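Local coordinates for endoglucanase E-5 (Thermobifida fusca, PDB 2CKS), which hydrolyses internal beta-1,4-glucosidic linkages in cellulose, lichenin and cereal beta-D-glucans through its family 5 glycoside hydrolase catalytic domain, at residues Leu48-Tyr53 with Met88-Leu94; Leu94-Val98 with Thr130-Tyr134. One frame throughout, in Å; residues are numbered along the deposited sequence.

Contact 1 of 2, residues Leu48-Tyr53 with Met88-Leu94; sequences LDALAY and MATARGL. With ZN (zinc ion), chain D.
R92 reaches from the Schellman turn that ends helix 75-90 to D49 on helix 45-54, joining two neighbouring outer helices of the TIM barrel. The motif is identified by two bonds, L94 N to A89 O and G93 N to T90 O; G93, at positive phi, is the C' residue.

Polar contacts centre on the guanidinium. R92 NE gives D49 OD2 a salt-bridged hydrogen bond of 2.7 Å, bent to 130° at the hydrogen, with the oxygen 31° out of the guanidinium plane. D49 divides its carboxylate: OD1 binds the zinc ion at 2.0 Å, a site completed by D45, whose OD1 also accepts from R92 NH2. At the edge of the group, R92 NH1 donates to the carbonyl M88 O (3.0 Å), almost in the guanidinium plane, so three bonds fix the rotation of the group. Without the guanidinium, as with an alanine here, D49 OD2 would probably lose its N-H donor and the zinc-binding carboxylate would be less firmly oriented.

Apolar contacts flank this network. M88 CE lies over one guanidinium face, toward its rim, and meets L48 CD1 at 3.9 Å; the bend at chi3 (80°) turns the methyl that way. L48 CB rests against R92 CD at 3.7 Å. Farther along helix 45-54, A52 CB touches L94 CD2 at 4.0 Å and approaches the carbonyl R92 O at 3.5 Å.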
# COMPACT_ATOMS: atom_id res chain seq x y z
N LEU A 48 6.45 -8.98 -13.11
CA LEU A 48 5.08 -9.05 -12.58
C LEU A 48 4.53 -10.48 -12.65
O LEU A 48 3.84 -10.92 -11.75
CB LEU A 48 4.16 -8.05 -13.29
CG LEU A 48 4.54 -6.58 -13.04
CD1 LEU A 48 3.61 -5.66 -13.78
CD2 LEU A 48 4.55 -6.24 -11.55
N ASP A 49 4.88 -11.23 -13.70
CA ASP A 49 4.53 -12.64 -13.75
C ASP A 49 5.15 -13.36 -12.57
O ASP A 49 4.51 -14.18 -11.94
CB ASP A 49 5.01 -13.30 -15.04
CG ASP A 49 4.19 -12.93 -16.25
OD1 ASP A 49 4.51 -13.45 -17.35
OD2 ASP A 49 3.22 -12.14 -16.22
N ALA A 50 6.40 -13.05 -12.25
CA ALA A 50 7.08 -13.68 -11.13
C ALA A 50 6.35 -13.37 -9.82
O ALA A 50 6.10 -14.25 -9.01
CB ALA A 50 8.51 -13.20 -11.06
N LEU A 51 5.99 -12.10 -9.63
CA LEU A 51 5.31 -11.70 -8.41
C LEU A 51 4.00 -12.46 -8.22
O LEU A 51 3.68 -12.88 -7.11
CB LEU A 51 5.06 -10.19 -8.43
CG LEU A 51 4.33 -9.60 -7.21
CD1 LEU A 51 5.15 -9.84 -5.95
CD2 LEU A 51 4.06 -8.11 -7.44
N ALA A 52 3.25 -12.64 -9.30
CA ALA A 52 1.93 -13.26 -9.22
C ALA A 52 2.04 -14.77 -9.13
O ALA A 52 1.45 -15.40 -8.25
CB ALA A 52 1.09 -12.87 -10.43
N TYR A 53 2.79 -15.36 -10.06
CA TYR A 53 2.78 -16.81 -10.25
C TYR A 53 3.79 -17.56 -9.40
O TYR A 53 3.55 -18.70 -9.04
CB TYR A 53 3.05 -17.16 -11.72
CG TYR A 53 2.20 -16.43 -12.75
CD1 TYR A 53 2.75 -16.08 -13.98
CD2 TYR A 53 0.87 -16.11 -12.51
CE1 TYR A 53 2.01 -15.43 -14.94
CE2 TYR A 53 0.11 -15.44 -13.47
CZ TYR A 53 0.68 -15.11 -14.69
OH TYR A 53 -0.05 -14.45 -15.65
N MET A 88 -2.33 -4.59 -16.18
CA MET A 88 -1.36 -5.68 -16.12
C MET A 88 -1.54 -6.49 -14.85
O MET A 88 -1.52 -7.72 -14.88
CB MET A 88 0.07 -5.13 -16.18
CG MET A 88 0.49 -4.67 -17.54
SD MET A 88 2.17 -4.05 -17.57
CE MET A 88 3.10 -5.60 -17.63
N ALA A 89 -1.74 -5.82 -13.73
CA ALA A 89 -1.94 -6.51 -12.47
C ALA A 89 -3.20 -7.36 -12.52
O ALA A 89 -3.21 -8.50 -12.08
CB ALA A 89 -2.02 -5.54 -11.35
N THR A 90 -4.26 -6.80 -13.09
CA THR A 90 -5.53 -7.49 -13.22
C THR A 90 -5.41 -8.73 -14.10
O THR A 90 -5.99 -9.77 -13.78
CB THR A 90 -6.58 -6.52 -13.78
OG1 THR A 90 -6.72 -5.39 -12.89
CG2 THR A 90 -7.97 -7.15 -13.81
N ALA A 91 -4.63 -8.62 -15.16
CA ALA A 91 -4.38 -9.73 -16.08
C ALA A 91 -3.41 -10.78 -15.51
O ALA A 91 -3.02 -11.73 -16.22
CB ALA A 91 -3.85 -9.20 -17.41
N ARG A 92 -2.97 -10.58 -14.27
CA ARG A 92 -2.19 -11.57 -13.54
C ARG A 92 -2.88 -12.00 -12.24
O ARG A 92 -2.30 -12.70 -11.41
CB ARG A 92 -0.78 -11.01 -13.28
CG ARG A 92 0.01 -10.85 -14.56
CD ARG A 92 1.12 -9.83 -14.51
NE ARG A 92 1.89 -9.85 -15.76
CZ ARG A 92 1.51 -9.29 -16.90
NH1 ARG A 92 0.38 -8.59 -17.01
NH2 ARG A 92 2.29 -9.41 -17.96
N GLY A 93 -4.14 -11.61 -12.09
CA GLY A 93 -4.97 -12.07 -11.00
C GLY A 93 -4.71 -11.42 -9.66
O GLY A 93 -5.07 -11.99 -8.62
N LEU A 94 -4.11 -10.24 -9.68
CA LEU A 94 -3.76 -9.50 -8.47
C LEU A 94 -4.74 -8.38 -8.14
O LEU A 94 -5.23 -7.69 -9.03
CB LEU A 94 -2.39 -8.86 -8.63
CG LEU A 94 -1.22 -9.79 -8.92
CD1 LEU A 94 0.03 -8.95 -9.24
CD2 LEU A 94 -1.01 -10.71 -7.75
ZN ZN D . 3.71 -12.75 -19.00

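Contact 2 of 2, residues Leu94-Val98 with Thr130-Tyr134; sequences LYVIV and TNVLY
The Y95 ring meets N131 obliquely, its plane 57° from the side-chain amide, and the closest side-chain approach is Y95 CD2 to N131 CB at 3.7 Å. T130 O lies near the plane of this ring at its edge, while Y95 OH bonds to G9 O. The second ring, Y134, carries V132 CG1 on one face, 4.0 Å above the plane and offset toward the rim; its hydroxyl bonds to D163, a residue of a metal site.

The third flat group, the N131 amide, extends the pairing beyond the strands. Its ND2 donates to L94 O at 2.9 Å, with the acceptor nearly in the amide plane. The placement follows from chi1 of 65°, which sets CG between the backbone N and the carbonyl carbon and folds the amide back toward L94.

Backbone bonds V96 N to N131 O, L133 N to V96 O and V98 N to L133 O set the register, all close to straight. Side chains alternate: V98 CG2 packs on V132 CG1 at 3.8 Å on the face turned to helices 75-90 and 112-126, whereas I97 CG1 meets L133 CB at 4.3 Å on the other. Segments 95-98 and 132-134 run parallel, 22° apart; their strands, 95-101 and 132-135, are joined through helix 112-126 and form a beta-alpha-beta unit of the (beta/alpha)8 barrel.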
# COMPACT_ATOMS: atom_id res chain seq x y z
N LEU A 94 -4.11 -10.24 -9.68
CA LEU A 94 -3.76 -9.50 -8.47
C LEU A 94 -4.74 -8.38 -8.14
O LEU A 94 -5.23 -7.69 -9.03
CB LEU A 94 -2.39 -8.86 -8.63
CG LEU A 94 -1.22 -9.79 -8.92
CD1 LEU A 94 0.03 -8.95 -9.24
CD2 LEU A 94 -1.01 -10.71 -7.75
N TYR A 95 -4.98 -8.20 -6.85
CA TYR A 95 -5.56 -6.96 -6.36
C TYR A 95 -4.55 -5.85 -6.56
O TYR A 95 -3.34 -6.10 -6.61
CB TYR A 95 -5.98 -7.08 -4.90
CG TYR A 95 -7.15 -8.02 -4.77
CD1 TYR A 95 -6.97 -9.37 -4.55
CD2 TYR A 95 -8.44 -7.55 -4.94
CE1 TYR A 95 -8.04 -10.24 -4.48
CE2 TYR A 95 -9.51 -8.41 -4.89
CZ TYR A 95 -9.32 -9.74 -4.65
OH TYR A 95 -10.38 -10.62 -4.60
N VAL A 96 -5.04 -4.64 -6.71
CA VAL A 96 -4.17 -3.50 -6.96
C VAL A 96 -4.53 -2.37 -6.02
O VAL A 96 -5.71 -2.04 -5.90
CB VAL A 96 -4.33 -2.97 -8.38
CG1 VAL A 96 -3.35 -1.81 -8.61
CG2 VAL A 96 -4.08 -4.06 -9.36
N ILE A 97 -3.53 -1.80 -5.35
CA ILE A 97 -3.72 -0.56 -4.62
C ILE A 97 -3.13 0.56 -5.44
O ILE A 97 -1.95 0.52 -5.79
CB ILE A 97 -3.02 -0.60 -3.27
CG1 ILE A 97 -3.57 -1.76 -2.44
CG2 ILE A 97 -3.18 0.74 -2.56
CD1 ILE A 97 -2.86 -1.97 -1.14
N VAL A 98 -3.94 1.57 -5.75
CA VAL A 98 -3.47 2.75 -6.45
C VAL A 98 -3.05 3.75 -5.38
O VAL A 98 -3.89 4.28 -4.65
CB VAL A 98 -4.57 3.34 -7.33
CG1 VAL A 98 -4.10 4.62 -8.03
CG2 VAL A 98 -5.04 2.29 -8.34
N THR A 130 -13.36 -5.07 -9.84
CA THR A 130 -13.66 -5.29 -8.43
C THR A 130 -12.40 -5.53 -7.59
O THR A 130 -12.49 -5.84 -6.41
CB THR A 130 -14.60 -6.50 -8.28
OG1 THR A 130 -14.02 -7.66 -8.89
CG2 THR A 130 -15.90 -6.27 -9.05
N ASN A 131 -11.23 -5.36 -8.20
CA ASN A 131 -9.96 -5.70 -7.57
C ASN A 131 -9.06 -4.51 -7.30
O ASN A 131 -7.90 -4.68 -6.94
CB ASN A 131 -9.20 -6.71 -8.44
CG ASN A 131 -8.79 -6.14 -9.79
OD1 ASN A 131 -9.63 -5.61 -10.52
ND2 ASN A 131 -7.51 -6.25 -10.13
N VAL A 132 -9.59 -3.30 -7.46
CA VAL A 132 -8.83 -2.07 -7.30
C VAL A 132 -9.26 -1.37 -6.00
O VAL A 132 -10.45 -1.18 -5.76
CB VAL A 132 -9.04 -1.14 -8.50
CG1 VAL A 132 -8.20 0.11 -8.38
CG2 VAL A 132 -8.71 -1.87 -9.81
N LEU A 133 -8.27 -1.04 -5.17
CA LEU A 133 -8.43 -0.26 -3.95
C LEU A 133 -7.67 1.06 -4.14
O LEU A 133 -6.65 1.10 -4.82
CB LEU A 133 -7.84 -1.01 -2.75
CG LEU A 133 -8.45 -2.36 -2.37
CD1 LEU A 133 -7.94 -3.48 -3.25
CD2 LEU A 133 -8.18 -2.67 -0.90
N TYR A 134 -8.18 2.13 -3.55
CA TYR A 134 -7.64 3.47 -3.76
C TYR A 134 -7.01 3.99 -2.48
O TYR A 134 -7.68 4.11 -1.47
CB TYR A 134 -8.76 4.42 -4.18
CG TYR A 134 -9.42 4.03 -5.47
CD1 TYR A 134 -8.97 4.53 -6.66
CD2 TYR A 134 -10.48 3.14 -5.50
CE1 TYR A 134 -9.56 4.17 -7.85
CE2 TYR A 134 -11.07 2.77 -6.69
CZ TYR A 134 -10.60 3.30 -7.86
OH TYR A 134 -11.18 2.94 -9.06

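In the fold
The centres of contacts 1 and 2 lie about 12 Å apart on the same side of the chain's centre, and L94 belongs to both. In chain order they are in series: contact 1 ties helix 45-54 to the end of helix 75-90, then the chain enters strand 95-101, which contact 2 pairs with strand 132-135. The two contacts meet through T90 OG1 and N131 ND2 (3.0 Å, a probable hydrogen bond), and A89 and V96 pack together. Contact 1 thus belongs to the outer helical layer and contact 2 to the barrel wall, whose I97 side chain is about 9 Å from that of E231, the probable nucleophile.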